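Local coordinates for protein putative mandelate racemase (Bordetella bronchiseptica, PDB 3OZM) that probably acts on an acid-sugar substrate as a magnesium-dependent enzyme of the enolase superfamily, and binds D-xylaric acid next to its metal ion, at residues D201-L206 and F226-S231; A169-V174 and E197-A202; S51-Y56 and T305-I310; K30-M35 and G377-G382. All blocks are in the same frame, centred on the assembly; numbering follows the deposited sequence.

Contact 1: residues D201-L206 and F226-S231. With MG (magnesium ion), chain I; DXL (D-xylaric acid), chain J.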
loop_
_atom_site.group_PDB
_atom_site.type_symbol
_atom_site.label_atom_id
_atom_site.label_comp_id
_atom_site.label_asym_id
_atom_site.label_seq_id
_atom_site.Cartn_x
_atom_site.Cartn_y
_atom_site.Cartn_z
ATOM N N ASP A 201 24.405 13.237 4.463
ATOM C CA ASP A 201 23.210 13.795 5.093
ATOM C C ASP A 201 23.534 15.185 5.603
ATOM O O ASP A 201 24.353 15.345 6.513
ATOM C CB ASP A 201 22.778 12.898 6.258
ATOM C CG ASP A 201 21.450 13.314 6.879
ATOM O OD1 ASP A 201 20.928 14.425 6.598
ATOM O OD2 ASP A 201 20.943 12.512 7.678
ATOM N N ALA A 202 22.890 16.193 5.020
ATOM C CA ALA A 202 23.143 17.579 5.413
ATOM C C ALA A 202 22.172 18.128 6.466
ATOM O O ALA A 202 22.335 19.247 6.907
ATOM C CB ALA A 202 23.148 18.491 4.153
ATOM N N ASN A 203 21.162 17.347 6.866
ATOM C CA ASN A 203 20.195 17.825 7.854
ATOM C C ASN A 203 19.648 19.237 7.578
ATOM O O ASN A 203 19.552 20.055 8.490
ATOM C CB ASN A 203 20.814 17.775 9.255
ATOM C CG ASN A 203 20.990 16.360 9.749
ATOM O OD1 ASN A 203 22.071 15.782 9.634
ATOM N ND2 ASN A 203 19.921 15.787 10.292
ATOM N N GLN A 204 19.295 19.503 6.321
ATOM C CA GLN A 204 18.720 20.785 5.890
ATOM C C GLN A 204 19.637 22.009 6.037
ATOM O O GLN A 204 19.153 23.143 6.071
ATOM C CB GLN A 204 17.410 21.078 6.630
ATOM C CG GLN A 204 16.404 19.929 6.675
ATOM C CD GLN A 204 15.105 20.342 7.354
ATOM O OE1 GLN A 204 14.457 21.295 6.938
ATOM N NE2 GLN A 204 14.727 19.626 8.421
ATOM N N SER A 205 20.948 21.784 6.094
ATOM C CA SER A 205 21.890 22.843 6.476
ATOM C C SER A 205 22.519 23.647 5.334
ATOM O O SER A 205 23.340 24.538 5.582
ATOM C CB SER A 205 23.013 22.267 7.340
ATOM O OG SER A 205 23.912 21.507 6.548
ATOM N N LEU A 206 22.160 23.330 4.097
ATOM C CA LEU A 206 22.709 24.054 2.940
ATOM C C LEU A 206 21.694 24.913 2.200
ATOM O O LEU A 206 20.495 24.610 2.192
ATOM C CB LEU A 206 23.315 23.064 1.956
ATOM C CG LEU A 206 24.447 22.204 2.506
ATOM C CD1 LEU A 206 24.825 21.157 1.468
ATOM C CD2 LEU A 206 25.639 23.083 2.875
ATOM N N PHE A 226 22.126 11.920 -1.378
ATOM C CA PHE A 226 22.306 13.228 -0.744
ATOM C C PHE A 226 21.016 13.477 0.014
ATOM O O PHE A 226 19.989 13.801 -0.592
ATOM C CB PHE A 226 22.454 14.271 -1.865
ATOM C CG PHE A 226 22.992 15.620 -1.426
ATOM C CD1 PHE A 226 23.377 15.879 -0.113
ATOM C CD2 PHE A 226 23.132 16.628 -2.371
ATOM C CE1 PHE A 226 23.895 17.142 0.236
ATOM C CE2 PHE A 226 23.631 17.881 -2.033
ATOM C CZ PHE A 226 24.026 18.132 -0.733
ATOM N N GLU A 227 21.065 13.295 1.330
ATOM C CA GLU A 227 19.888 13.347 2.194
ATOM C C GLU A 227 19.694 14.721 2.831
ATOM O O GLU A 227 20.656 15.345 3.278
ATOM C CB GLU A 227 20.031 12.285 3.290
ATOM C CG GLU A 227 19.014 12.371 4.419
ATOM C CD GLU A 227 19.069 11.160 5.333
ATOM O OE1 GLU A 227 19.758 10.169 5.012
ATOM O OE2 GLU A 227 18.403 11.197 6.385
ATOM N N GLU A 228 18.434 15.163 2.897
ATOM C CA GLU A 228 18.078 16.508 3.341
ATOM C C GLU A 228 19.128 17.566 2.958
ATOM O O GLU A 228 19.687 18.245 3.823
ATOM C CB GLU A 228 17.812 16.547 4.857
ATOM C CG GLU A 228 16.526 15.822 5.330
ATOM C CD GLU A 228 16.160 16.202 6.777
ATOM O OE1 GLU A 228 17.077 16.296 7.621
ATOM O OE2 GLU A 228 14.960 16.430 7.069
ATOM N N PRO A 229 19.381 17.720 1.649
ATOM C CA PRO A 229 20.371 18.703 1.208
ATOM C C PRO A 229 19.948 20.132 1.558
ATOM O O PRO A 229 20.792 20.977 1.853
ATOM C CB PRO A 229 20.388 18.507 -0.312
ATOM C CG PRO A 229 19.024 17.943 -0.644
ATOM C CD PRO A 229 18.781 16.986 0.521
ATOM N N LEU A 230 18.640 20.377 1.544
ATOM C CA LEU A 230 18.074 21.695 1.746
ATOM C C LEU A 230 16.929 21.661 2.763
ATOM O O LEU A 230 16.488 20.592 3.175
ATOM C CB LEU A 230 17.485 22.198 0.423
ATOM C CG LEU A 230 18.351 22.162 -0.834
ATOM C CD1 LEU A 230 17.486 22.394 -2.096
ATOM C CD2 LEU A 230 19.453 23.215 -0.737
ATOM N N SER A 231 16.459 22.839 3.154
ATOM C CA SER A 231 15.187 22.960 3.863
ATOM C C SER A 231 14.121 22.050 3.253
ATOM O O SER A 231 13.941 22.020 2.034
ATOM C CB SER A 231 14.694 24.400 3.806
ATOM O OG SER A 231 13.384 24.504 4.331
HETATM MG MG MG I . 18.789 12.342 8.243
HETATM O OAA DXL J . 21.373 12.577 14.130
HETATM O OAB DXL J . 18.737 12.954 14.715
HETATM O OAC DXL J . 19.177 12.914 10.380
HETATM O OAD DXL J . 19.245 9.406 11.214
HETATM O OAE DXL J . 21.180 14.019 12.461
HETATM C CAF DXL J . 20.705 13.241 13.321
HETATM C CAG DXL J . 19.180 13.098 13.355
HETATM C CAH DXL J . 18.755 11.841 12.572
HETATM C CAI DXL J . 19.464 11.776 11.206
HETATM C CAJ DXL J . 19.276 10.420 10.486
HETATM O OAK DXL J . 19.205 10.394 9.234
HETATM O OAL DXL J . 17.327 11.804 12.483
HETATM O O HOH W 1 18.500 14.326 7.619
HETATM O O HOH W 2 17.222 17.606 9.983
HETATM O O HOH W 3 17.844 25.239 2.291
#
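The carboxylates of Asp201 and Glu227 stack with their planes 23° apart, and Asp201 OD2 lies 3.1 Å from Glu227 OE2 because both oxygens hold one magnesium ion. The ring of Phe226 is the second flat group: CB of Pro229 sits over the centre of one face, 3.6 Å above its plane, while Leu206 CD1 reaches the edge in plane, 3.8 Å from Phe226 CZ. The first torsion of Asp201 (chi1 -174°, CG opposite the backbone N) carries its carboxylate onto the sheet face that Glu227 also uses. This is the metal site at the C-terminal ends of the parallel barrel strands, as in the enolase superfamily; Glu254, water 1 and oxygens OAC and OAK of D-xylaric acid complete six ligands. The other oxygen of Glu227, OE1, pairs with Lys171 NZ. Behind the metal, Ala202 N donates to Glu227 O at 3.0 Å with a nearly straight N-H...O angle of 164°, and Gln204 N donates to Glu228 O at 2.8 Å. Asp201 OD1 accepts from Asn203 N at 2.9 Å, an Asx turn that overlaps the type I' turn from Ala202 to Ser205. With the turn set this way, Asn203 ND2 donates to ligand OAC at 3.0 Å, and water 2 links the same nitrogen to Glu228 OE1, while Glu228 OE2 accepts from Asn255 ND2. Farther out, water 3 bridges Leu206 O and Ser231 N.

Contact 2: residues A169-V174 and E197-A202. With MG (magnesium ion), chain I; DXL (D-xylaric acid), chain J.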
loop_
_atom_site.group_PDB
_atom_site.type_symbol
_atom_site.label_atom_id
_atom_site.label_comp_id
_atom_site.label_asym_id
_atom_site.label_seq_id
_atom_site.Cartn_x
_atom_site.Cartn_y
_atom_site.Cartn_z
ATOM N N ALA A 169 27.908 -0.218 3.774
ATOM C CA ALA A 169 27.458 1.139 3.478
ATOM C C ALA A 169 27.436 1.922 4.772
ATOM O O ALA A 169 27.293 1.334 5.845
ATOM C CB ALA A 169 26.058 1.106 2.855
ATOM N N ALA A 170 27.563 3.239 4.680
ATOM C CA ALA A 170 27.581 4.091 5.858
ATOM C C ALA A 170 27.252 5.525 5.456
ATOM O O ALA A 170 27.353 5.884 4.282
ATOM C CB ALA A 170 28.940 4.021 6.539
ATOM N N LYS A 171 26.860 6.340 6.431
ATOM C CA LYS A 171 26.411 7.705 6.155
ATOM C C LYS A 171 27.267 8.750 6.877
ATOM O O LYS A 171 27.658 8.551 8.034
ATOM C CB LYS A 171 24.933 7.866 6.556
ATOM C CG LYS A 171 24.327 9.200 6.116
ATOM C CD LYS A 171 22.782 9.160 6.047
ATOM C CE LYS A 171 22.125 9.247 7.446
ATOM N NZ LYS A 171 20.638 9.038 7.346
ATOM N N LEU A 172 27.534 9.861 6.188
ATOM C CA LEU A 172 28.339 10.970 6.716
ATOM C C LEU A 172 27.487 12.217 6.857
ATOM O O LEU A 172 26.809 12.632 5.904
ATOM C CB LEU A 172 29.502 11.284 5.764
ATOM C CG LEU A 172 30.340 12.530 6.082
ATOM C CD1 LEU A 172 31.214 12.279 7.326
ATOM C CD2 LEU A 172 31.197 12.935 4.880
ATOM N N LYS A 173 27.532 12.818 8.039
ATOM C CA LYS A 173 26.875 14.091 8.279
ATOM C C LYS A 173 27.712 15.247 7.733
ATOM O O LYS A 173 28.937 15.300 7.919
ATOM C CB LYS A 173 26.606 14.279 9.780
ATOM C CG LYS A 173 25.788 13.165 10.374
ATOM C CD LYS A 173 24.373 13.183 9.820
ATOM C CE LYS A 173 23.521 12.149 10.522
ATOM N NZ LYS A 173 22.074 12.428 10.332
ATOM N N VAL A 174 27.049 16.170 7.047
ATOM C CA VAL A 174 27.734 17.333 6.487
ATOM C C VAL A 174 26.920 18.595 6.690
ATOM O O VAL A 174 25.773 18.545 7.139
ATOM C CB VAL A 174 27.991 17.175 4.974
ATOM C CG1 VAL A 174 28.764 15.906 4.690
ATOM C CG2 VAL A 174 26.654 17.208 4.199
ATOM N N GLU A 197 29.157 1.633 -0.176
ATOM C CA GLU A 197 28.327 2.799 -0.472
ATOM C C GLU A 197 28.476 3.858 0.601
ATOM O O GLU A 197 28.453 3.557 1.799
ATOM C CB GLU A 197 26.852 2.426 -0.617
ATOM C CG GLU A 197 26.577 1.363 -1.680
ATOM C CD GLU A 197 26.714 1.871 -3.097
ATOM O OE1 GLU A 197 26.813 3.100 -3.323
ATOM O OE2 GLU A 197 26.716 1.015 -3.995
ATOM N N ILE A 198 28.637 5.102 0.166
ATOM C CA ILE A 198 28.756 6.213 1.085
ATOM C C ILE A 198 27.588 7.159 0.866
ATOM O O ILE A 198 27.391 7.671 -0.240
ATOM C CB ILE A 198 30.074 6.972 0.871
ATOM C CG1 ILE A 198 31.257 6.026 1.104
ATOM C CG2 ILE A 198 30.138 8.169 1.807
ATOM C CD1 ILE A 198 32.614 6.651 0.868
ATOM N N LEU A 199 26.810 7.362 1.918
ATOM C CA LEU A 199 25.670 8.256 1.896
ATOM C C LEU A 199 26.068 9.565 2.585
ATOM O O LEU A 199 26.938 9.581 3.457
ATOM C CB LEU A 199 24.513 7.630 2.670
ATOM C CG LEU A 199 23.811 6.394 2.094
ATOM C CD1 LEU A 199 24.774 5.289 1.638
ATOM C CD2 LEU A 199 22.812 5.850 3.130
ATOM N N VAL A 200 25.409 10.654 2.219
ATOM C CA VAL A 200 25.675 11.937 2.847
ATOM C C VAL A 200 24.359 12.553 3.319
ATOM O O VAL A 200 23.326 12.421 2.643
ATOM C CB VAL A 200 26.367 12.870 1.826
ATOM C CG1 VAL A 200 26.371 14.298 2.300
ATOM C CG2 VAL A 200 27.786 12.364 1.526
ATOM N N ASP A 201 24.405 13.237 4.463
ATOM C CA ASP A 201 23.210 13.795 5.093
ATOM C C ASP A 201 23.534 15.185 5.603
ATOM O O ASP A 201 24.353 15.345 6.513
ATOM C CB ASP A 201 22.778 12.898 6.258
ATOM C CG ASP A 201 21.450 13.314 6.879
ATOM O OD1 ASP A 201 20.928 14.425 6.598
ATOM O OD2 ASP A 201 20.943 12.512 7.678
ATOM N N ALA A 202 22.890 16.193 5.020
ATOM C CA ALA A 202 23.143 17.579 5.413
ATOM C C ALA A 202 22.172 18.128 6.466
ATOM O O ALA A 202 22.335 19.247 6.907
ATOM C CB ALA A 202 23.148 18.491 4.153
HETATM MG MG MG I . 18.789 12.342 8.243
HETATM O OAA DXL J . 21.373 12.577 14.130
HETATM O OAB DXL J . 18.737 12.954 14.715
HETATM O OAC DXL J . 19.177 12.914 10.380
HETATM O OAD DXL J . 19.245 9.406 11.214
HETATM O OAE DXL J . 21.180 14.019 12.461
HETATM C CAF DXL J . 20.705 13.241 13.321
HETATM C CAG DXL J . 19.180 13.098 13.355
HETATM C CAH DXL J . 18.755 11.841 12.572
HETATM C CAI DXL J . 19.464 11.776 11.206
HETATM C CAJ DXL J . 19.276 10.420 10.486
HETATM O OAK DXL J . 19.205 10.394 9.234
HETATM O OAL DXL J . 17.327 11.804 12.483
HETATM O O HOH W 1 18.500 14.326 7.619
#
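Ala169-Val174 and Glu197-Ala202 supply the two parallel strands of a beta-alpha-beta unit in the barrel, and Lys171-Leu172-Lys173 fits the Lys-X-Lys motif of mandelate racemase-like enzymes. The strand axes approach to 4.4 Å at 27°, and five backbone bonds join the segments; Leu199 N to Ala170 O is almost linear, with an angle of 176° at the hydrogen. Lys171 runs from the Leu199 side chain, which it crosses at about a right angle, towards Asp201, whose CB lies 3.7 Å from Lys171 CD. A bend at chi3 (77°) then turns its amine over to the ligand, where Lys171 NZ donates to OAK of D-xylaric acid at 2.7 Å; Tyr142 OH also bonds this nitrogen. Lys173 lies side by side with Asp201, pointing the same way, and its NZ is modelled 2.9 Å from Asp201 OD2 as a salt bridge, although a clash with the ligand makes that position doubtful. On the face of Leu172 and Val200, Val174 CG2 presses on Val200 CG1 at 3.5 Å, closer than two methyls normally pack. Helix 178-192 covers this face, Met188 on Leu172 and Leu185 on Ile198, while strands 139-146 and 225-227 flank the pair.

Contact 3: residues S51-Y56 and T305-I310. With DXL (D-xylaric acid), chain J.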
loop_
_atom_site.group_PDB
_atom_site.type_symbol
_atom_site.label_atom_id
_atom_site.label_comp_id
_atom_site.label_asym_id
_atom_site.label_seq_id
_atom_site.Cartn_x
_atom_site.Cartn_y
_atom_site.Cartn_z
ATOM N N SER A 51 6.473 3.417 19.341
ATOM C CA SER A 51 7.308 4.578 19.628
ATOM C C SER A 51 7.035 5.633 18.582
ATOM O O SER A 51 7.021 5.319 17.383
ATOM C CB SER A 51 8.798 4.213 19.549
ATOM O OG SER A 51 9.606 5.379 19.667
ATOM N N PRO A 52 6.834 6.885 19.017
ATOM C CA PRO A 52 6.687 8.003 18.078
ATOM C C PRO A 52 8.015 8.673 17.728
ATOM O O PRO A 52 7.996 9.855 17.377
ATOM C CB PRO A 52 5.842 8.988 18.875
ATOM C CG PRO A 52 6.387 8.820 20.304
ATOM C CD PRO A 52 6.567 7.300 20.409
ATOM N N SER A 53 9.134 7.964 17.866
ATOM C CA SER A 53 10.435 8.510 17.476
ATOM C C SER A 53 10.857 9.733 18.297
ATOM O O SER A 53 10.376 9.975 19.409
ATOM C CB SER A 53 10.433 8.842 15.964
ATOM O OG SER A 53 11.722 9.163 15.447
ATOM N N GLY A 54 11.766 10.518 17.735
ATOM C CA GLY A 54 12.286 11.687 18.427
ATOM C C GLY A 54 13.408 12.277 17.594
ATOM O O GLY A 54 13.761 11.733 16.550
ATOM N N PRO A 55 13.998 13.388 18.049
ATOM C CA PRO A 55 13.662 14.130 19.265
ATOM C C PRO A 55 12.403 14.973 19.094
ATOM O O PRO A 55 12.295 15.792 18.163
ATOM C CB PRO A 55 14.891 15.028 19.465
ATOM C CG PRO A 55 15.416 15.242 18.085
ATOM C CD PRO A 55 15.205 13.920 17.394
ATOM N N TYR A 56 11.451 14.747 19.986
ATOM C CA TYR A 56 10.289 15.594 20.146
ATOM C C TYR A 56 10.170 15.690 21.659
ATOM O O TYR A 56 10.448 14.709 22.369
ATOM C CB TYR A 56 9.013 14.937 19.614
ATOM C CG TYR A 56 8.983 14.557 18.142
ATOM C CD1 TYR A 56 8.865 15.522 17.148
ATOM C CD2 TYR A 56 9.004 13.218 17.755
ATOM C CE1 TYR A 56 8.809 15.151 15.793
ATOM C CE2 TYR A 56 8.946 12.846 16.426
ATOM C CZ TYR A 56 8.851 13.810 15.449
ATOM O OH TYR A 56 8.785 13.402 14.123
ATOM N N THR A 305 15.047 5.661 10.259
ATOM C CA THR A 305 14.694 4.721 11.336
ATOM C C THR A 305 15.241 5.132 12.708
ATOM O O THR A 305 15.053 4.416 13.699
ATOM C CB THR A 305 15.255 3.321 11.066
ATOM O OG1 THR A 305 16.681 3.327 11.261
ATOM C CG2 THR A 305 14.913 2.831 9.655
ATOM N N PHE A 306 15.888 6.289 12.765
ATOM C CA PHE A 306 16.787 6.673 13.859
ATOM C C PHE A 306 16.083 7.213 15.119
ATOM O O PHE A 306 15.574 8.334 15.127
ATOM C CB PHE A 306 17.754 7.726 13.284
ATOM C CG PHE A 306 19.027 7.952 14.071
ATOM C CD1 PHE A 306 20.216 7.323 13.701
ATOM C CD2 PHE A 306 19.061 8.867 15.113
ATOM C CE1 PHE A 306 21.405 7.572 14.382
ATOM C CE2 PHE A 306 20.254 9.126 15.804
ATOM C CZ PHE A 306 21.422 8.479 15.438
ATOM N N ASN A 307 16.040 6.398 16.171
ATOM C CA ASN A 307 15.691 6.875 17.513
ATOM C C ASN A 307 15.853 5.787 18.560
ATOM O O ASN A 307 16.532 5.979 19.566
ATOM C CB ASN A 307 14.267 7.430 17.606
ATOM C CG ASN A 307 14.052 8.224 18.894
ATOM O OD1 ASN A 307 14.536 9.338 19.024
ATOM N ND2 ASN A 307 13.356 7.633 19.859
ATOM N N ASP A 308 15.214 4.651 18.328
ATOM C CA ASP A 308 15.231 3.572 19.303
ATOM C C ASP A 308 14.983 2.231 18.616
ATOM O O ASP A 308 14.725 2.183 17.414
ATOM C CB ASP A 308 14.206 3.858 20.405
ATOM C CG ASP A 308 12.785 4.007 19.866
ATOM O OD1 ASP A 308 12.238 2.988 19.407
ATOM O OD2 ASP A 308 12.226 5.139 19.913
ATOM N N ILE A 309 15.074 1.133 19.367
ATOM C CA ILE A 309 14.975 -0.186 18.758
ATOM C C ILE A 309 13.569 -0.482 18.243
ATOM O O ILE A 309 13.406 -1.297 17.341
ATOM C CB ILE A 309 15.445 -1.317 19.705
ATOM C CG1 ILE A 309 15.710 -2.607 18.918
ATOM C CG2 ILE A 309 14.419 -1.571 20.802
ATOM C CD1 ILE A 309 16.818 -2.487 17.892
ATOM N N ILE A 310 12.560 0.174 18.812
ATOM C CA ILE A 310 11.201 0.025 18.298
ATOM C C ILE A 310 11.012 0.708 16.936
ATOM O O ILE A 310 10.428 0.123 16.021
ATOM C CB ILE A 310 10.157 0.519 19.299
ATOM C CG1 ILE A 310 10.204 -0.356 20.559
ATOM C CG2 ILE A 310 8.753 0.499 18.677
ATOM C CD1 ILE A 310 9.143 -0.036 21.551
HETATM O OAA DXL J . 21.373 12.577 14.130
HETATM O OAB DXL J . 18.737 12.954 14.715
HETATM O OAC DXL J . 19.177 12.914 10.380
HETATM O OAD DXL J . 19.245 9.406 11.214
HETATM O OAE DXL J . 21.180 14.019 12.461
HETATM C CAF DXL J . 20.705 13.241 13.321
HETATM C CAG DXL J . 19.180 13.098 13.355
HETATM C CAH DXL J . 18.755 11.841 12.572
HETATM C CAI DXL J . 19.464 11.776 11.206
HETATM C CAJ DXL J . 19.276 10.420 10.486
HETATM O OAK DXL J . 19.205 10.394 9.234
HETATM O OAL DXL J . 17.327 11.804 12.483
HETATM O O HOH W 4 16.096 11.151 15.524
#
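Ser51 OG donates to Asp308 OD2 at 2.6 Å, on the syn lone pair of that oxygen. The opposite, anti side of OD2 is taken by Asn307 ND2, which is 2.7 Å away from Asp308 OD2 and lies 21° out of the carboxylate plane; two donors thus grip one buried oxygen. The hydroxyl of Ser51 is fixed in turn, since Ser53 N donates to Ser51 OG at 3.2 Å in an ST turn. Asp308 is the N-cap of helix 309-321: with CG in the crowded position between backbone N and carbonyl carbon (chi1 59°), OD1 can face the first turn, accepting weakly from Ile310 N and also from Thr311 N. Ile310 CG2 packs on Ser51 CB at 3.8 Å, and the neighbouring Ser51 N is buried without a polar partner. Nearer the bound D-xylaric acid, whose OAD lies by Phe306 CB, water 4 donates to Gly54 O at 2.6 Å and to Phe306 O at 2.9 Å, bridging the two loops. The contact joins the N-terminal domain to the barrel, tying the loop between strand 48-50 and helix 58-73 to the start of helix 309-321, with Met35 and Leu37 of strand 32-42 packed against Asp308 and Ile310.

Contact 4: residues K30-M35 and G377-G382. With DXL (D-xylaric acid), chain J.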
loop_
_atom_site.group_PDB
_atom_site.type_symbol
_atom_site.label_atom_id
_atom_site.label_comp_id
_atom_site.label_asym_id
_atom_site.label_seq_id
_atom_site.Cartn_x
_atom_site.Cartn_y
_atom_site.Cartn_z
ATOM N N LYS A 30 23.536 15.920 20.429
ATOM C CA LYS A 30 22.793 14.950 21.236
ATOM C C LYS A 30 23.244 15.002 22.696
ATOM O O LYS A 30 24.445 15.071 22.988
ATOM C CB LYS A 30 22.938 13.534 20.668
ATOM C CG LYS A 30 22.485 13.405 19.200
ATOM C CD LYS A 30 22.447 11.940 18.730
ATOM C CE LYS A 30 22.295 11.891 17.212
ATOM N NZ LYS A 30 21.069 12.635 16.806
ATOM N N LEU A 31 22.278 14.975 23.609
ATOM C CA LEU A 31 22.570 15.096 25.038
ATOM C C LEU A 31 22.089 13.836 25.765
ATOM O O LEU A 31 22.800 13.251 26.580
ATOM C CB LEU A 31 21.884 16.337 25.606
ATOM C CG LEU A 31 22.222 17.663 24.902
ATOM C CD1 LEU A 31 21.351 18.807 25.397
ATOM C CD2 LEU A 31 23.708 18.015 25.042
ATOM N N ASN A 32 20.874 13.413 25.438
ATOM C CA ASN A 32 20.285 12.216 26.032
ATOM C C ASN A 32 19.457 11.495 24.974
ATOM O O ASN A 32 18.756 12.139 24.203
ATOM C CB ASN A 32 19.386 12.598 27.213
ATOM C CG ASN A 32 20.170 13.139 28.411
ATOM O OD1 ASN A 32 20.807 12.380 29.144
ATOM N ND2 ASN A 32 20.120 14.455 28.609
ATOM N N ARG A 33 19.544 10.171 24.911
ATOM C CA ARG A 33 18.690 9.443 23.978
ATOM C C ARG A 33 17.375 9.118 24.674
ATOM O O ARG A 33 17.340 8.430 25.705
ATOM C CB ARG A 33 19.370 8.189 23.422
ATOM C CG ARG A 33 20.664 8.462 22.655
ATOM C CD ARG A 33 20.484 9.526 21.550
ATOM N NE ARG A 33 19.559 9.100 20.494
ATOM C CZ ARG A 33 19.894 8.377 19.419
ATOM N NH1 ARG A 33 21.145 7.974 19.220
ATOM N NH2 ARG A 33 18.965 8.047 18.532
ATOM N N GLN A 34 16.294 9.644 24.113
ATOM C CA GLN A 34 14.987 9.578 24.744
ATOM C C GLN A 34 13.945 8.949 23.836
ATOM O O GLN A 34 14.150 8.822 22.625
ATOM C CB GLN A 34 14.543 10.988 25.138
ATOM C CG GLN A 34 15.567 11.705 26.026
ATOM C CD GLN A 34 15.062 13.030 26.583
ATOM O OE1 GLN A 34 14.156 13.661 26.026
ATOM N NE2 GLN A 34 15.651 13.456 27.698
ATOM N N MET A 35 12.817 8.583 24.433
ATOM C CA MET A 35 11.686 8.047 23.681
ATOM C C MET A 35 10.432 8.067 24.531
ATOM O O MET A 35 10.490 8.189 25.769
ATOM C CB MET A 35 11.946 6.599 23.222
ATOM C CG MET A 35 11.924 5.577 24.362
ATOM S SD MET A 35 12.242 3.901 23.764
ATOM C CE MET A 35 10.741 3.625 22.797
ATOM N N GLY A 377 12.931 15.163 33.056
ATOM C CA GLY A 377 13.035 16.504 32.511
ATOM C C GLY A 377 14.334 16.827 31.789
ATOM O O GLY A 377 14.543 17.969 31.376
ATOM N N GLU A 378 15.205 15.833 31.634
ATOM C CA GLU A 378 16.451 16.016 30.886
ATOM C C GLU A 378 16.135 16.385 29.441
ATOM O O GLU A 378 15.136 15.924 28.889
ATOM C CB GLU A 378 17.290 14.733 30.893
ATOM C CG GLU A 378 17.669 14.225 32.276
ATOM C CD GLU A 378 16.719 13.160 32.785
ATOM O OE1 GLU A 378 15.551 13.134 32.337
ATOM O OE2 GLU A 378 17.141 12.347 33.631
ATOM N N PRO A 379 16.990 17.207 28.817
ATOM C CA PRO A 379 16.770 17.519 27.401
ATOM C C PRO A 379 17.394 16.453 26.507
ATOM O O PRO A 379 18.333 15.771 26.919
ATOM C CB PRO A 379 17.515 18.847 27.224
ATOM C CG PRO A 379 18.658 18.754 28.185
ATOM C CD PRO A 379 18.199 17.864 29.346
ATOM N N ALA A 380 16.878 16.307 25.289
ATOM C CA ALA A 380 17.384 15.276 24.383
ATOM C C ALA A 380 18.520 15.815 23.529
ATOM O O ALA A 380 19.498 15.118 23.255
ATOM C CB ALA A 380 16.265 14.762 23.487
ATOM N N ILE A 381 18.394 17.066 23.104
ATOM C CA ILE A 381 19.272 17.564 22.058
ATOM C C ILE A 381 19.404 19.075 22.143
ATOM O O ILE A 381 18.464 19.767 22.537
ATOM C CB ILE A 381 18.754 17.104 20.665
ATOM C CG1 ILE A 381 19.808 17.292 19.576
ATOM C CG2 ILE A 381 17.436 17.781 20.303
ATOM C CD1 ILE A 381 19.473 16.525 18.301
ATOM N N GLY A 382 20.591 19.576 21.807
ATOM C CA GLY A 382 20.833 21.006 21.773
ATOM C C GLY A 382 20.165 21.650 20.577
ATOM O O GLY A 382 19.577 20.965 19.732
HETATM O OAA DXL J . 21.373 12.577 14.130
HETATM O OAB DXL J . 18.737 12.954 14.715
HETATM O OAC DXL J . 19.177 12.914 10.380
HETATM O OAD DXL J . 19.245 9.406 11.214
HETATM O OAE DXL J . 21.180 14.019 12.461
HETATM C CAF DXL J . 20.705 13.241 13.321
HETATM C CAG DXL J . 19.180 13.098 13.355
HETATM C CAH DXL J . 18.755 11.841 12.572
HETATM C CAI DXL J . 19.464 11.776 11.206
HETATM C CAJ DXL J . 19.276 10.420 10.486
HETATM O OAK DXL J . 19.205 10.394 9.234
HETATM O OAL DXL J . 17.327 11.804 12.483
#
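Asn32 of segment 30-35, which runs into the central strand of the three-stranded antiparallel sheet in the N-terminal domain, lies against Pro379 of the C-terminal tail. Its CB rests 3.4 Å from Pro379 O and its CG 3.5 Å from the same oxygen. With CG beside the backbone N (chi1 -69°), the amide turns its ND2 to Pro379 O for a bond of 2.8 Å, nearly straight (166° at the hydrogen) and only 6° out of the amide plane; ND2 also brushes Glu378 CB at 3.6 Å. One residue on, Ala380 O takes two backbone donors from the same face of its plane, Leu31 N at 2.8 Å and Asn32 N at 3.1 Å, which holds the tail close to the strand. Leu31 CD1 touches Pro379 CG and the Ile381-Gly382 peptide. Lys30 turns away from the tail into the ligand pocket, where its NZ donates to OAA of D-xylaric acid at 2.7 Å. Two residues past Asn32, Gln34 lays OE1 near the methyl of Ala380. Its NE2 donates to Glu378 O at 2.8 Å, well above the carbonyl plane, and bonds Ser14 OG as well.

From the N terminus, the first segment met, 30-35, meets 377-382 near the far end of the chain, so contact 4 closes the widest loop and brings the tail back to the N-terminal domain. Within it, contact 3 closes 51-56 onto 305-310, joining that domain to the barrel. Inside this second loop lie two short barrel closures in succession: contact 2 links adjacent strands over helix 178-192, and contact 1 starts on Asp201 and Ala202, where contact 2 ends, to reach the next strand. Contacts 3 and 4 meet through Asn307 ND2 and Gln34 O. All four touch D-xylaric acid, whereas only contacts 1 and 2 touch the magnesium ion.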